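Local coordinates for protein copper chaperone CopZ (PDB 6FF2) that sequesters and transports Cu(+) inside the cell as a chaperone and delivers it to the copper-exporting P-type ATPase CopA, at residues A[49-52]-A[53-57]. Numbering follows the deposited sequence.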
# COMPACT_ATOMS: atom_id res chain seq x y z
N SER A 49 20.22 18.79 -14.51
CA SER A 49 20.26 19.06 -15.94
C SER A 49 19.31 18.17 -16.68
O SER A 49 18.92 18.46 -17.83
CB SER A 49 21.65 18.88 -16.52
OG SER A 49 22.42 19.97 -16.13
N LYS A 50 18.86 17.06 -16.06
CA LYS A 50 18.08 16.03 -16.76
C LYS A 50 16.63 15.99 -16.34
O LYS A 50 15.76 15.74 -17.17
CB LYS A 50 18.66 14.68 -16.52
CG LYS A 50 19.92 14.50 -17.27
CD LYS A 50 20.50 13.12 -17.07
CE LYS A 50 19.57 11.98 -17.49
NZ LYS A 50 20.36 10.73 -17.30
N VAL A 51 16.36 16.29 -15.08
CA VAL A 51 14.99 16.12 -14.55
C VAL A 51 14.57 17.35 -13.83
O VAL A 51 15.34 17.99 -13.12
CB VAL A 51 14.85 14.79 -13.77
CG1 VAL A 51 15.75 14.71 -12.65
CG2 VAL A 51 13.42 14.65 -13.26
N ALA A 52 13.29 17.75 -14.07
CA ALA A 52 12.68 18.84 -13.38
C ALA A 52 11.83 18.39 -12.17
O ALA A 52 11.28 17.29 -12.21
CB ALA A 52 11.76 19.59 -14.36
N VAL A 53 11.68 19.28 -11.19
CA VAL A 53 10.86 18.94 -10.06
C VAL A 53 9.39 18.68 -10.52
O VAL A 53 8.70 17.85 -9.94
CB VAL A 53 10.98 20.02 -8.99
CG1 VAL A 53 9.96 19.79 -7.88
CG2 VAL A 53 12.39 19.95 -8.42
N SER A 54 8.94 19.39 -11.55
CA SER A 54 7.59 19.15 -12.08
C SER A 54 7.35 17.67 -12.44
O SER A 54 6.25 17.15 -12.23
CB SER A 54 7.41 20.11 -13.26
OG SER A 54 8.33 19.82 -14.34
N GLN A 55 8.34 16.99 -13.00
CA GLN A 55 8.24 15.59 -13.35
C GLN A 55 8.09 14.73 -12.07
O GLN A 55 7.37 13.73 -12.05
CB GLN A 55 9.45 15.15 -14.16
CG GLN A 55 9.56 15.76 -15.55
CD GLN A 55 10.91 15.43 -16.13
OE1 GLN A 55 11.82 16.31 -16.09
NE2 GLN A 55 11.11 14.19 -16.58
N MET A 56 8.81 15.09 -11.00
CA MET A 56 8.68 14.36 -9.75
C MET A 56 7.30 14.51 -9.14
O MET A 56 6.71 13.53 -8.67
CB MET A 56 9.74 14.88 -8.75
CG MET A 56 11.20 14.78 -9.25
SD MET A 56 12.25 15.64 -8.09
CE MET A 56 13.71 15.93 -9.14
N LYS A 57 6.81 15.74 -9.09
CA LYS A 57 5.47 16.00 -8.56
C LYS A 57 4.45 15.22 -9.35
O LYS A 57 3.51 14.66 -8.76
CB LYS A 57 5.16 17.50 -8.58
CG LYS A 57 6.00 18.28 -7.58
CD LYS A 57 5.73 19.77 -7.64
CE LYS A 57 6.51 20.44 -6.56
NZ LYS A 57 5.88 21.68 -6.09
O HOH W 1 13.53 17.48 -17.80
O HOH W 2 13.93 13.12 -17.12
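Helix 53-62 begins with a side-chain cap: Gln55, at N3, reaches back to the backbone N-H of Ala52, the N-cap residue. Ala52 N gives its hydrogen to Gln55 OE1 over 2.9 Å, almost perfectly straight at 178°, although the donor stands above the amide plane, 37° out of it. In return Gln55 N makes a weak bond of 3.1 Å to Ala52 O. With CG set anti to its own carbonyl carbon (chi1 -68°) and the chain extended beyond, the Gln55 amide is laid beside the incoming loop. Two waters tie both ends of that amide to Lys50 O: one donates to Lys50 O and, at 2.7 Å, to Gln55 OE1; the other donates to Lys50 O and accepts from Gln55 NE2 at 3.1 Å. These bonds settle which end is oxygen and hold the amide's rotation. Val51 CG2 sits over one amide face, 3.9 Å from Gln55 CD, on the side from which Ala52 N comes. The other methyl of Val51, CG1, meets Met56 CE at 4.2 Å; both residues are buried and rest on Tyr46 of strand 41-46. Lys50 itself points elsewhere, to a salt bridge with Asp28. Ala52's methyl cannot accept from Gln55 N, so this is half a capping box, the N3 side chain accepting from the N-cap N-H, at the second helix of the ferredoxin-like βαββαβ fold of heavy-metal-associated domains.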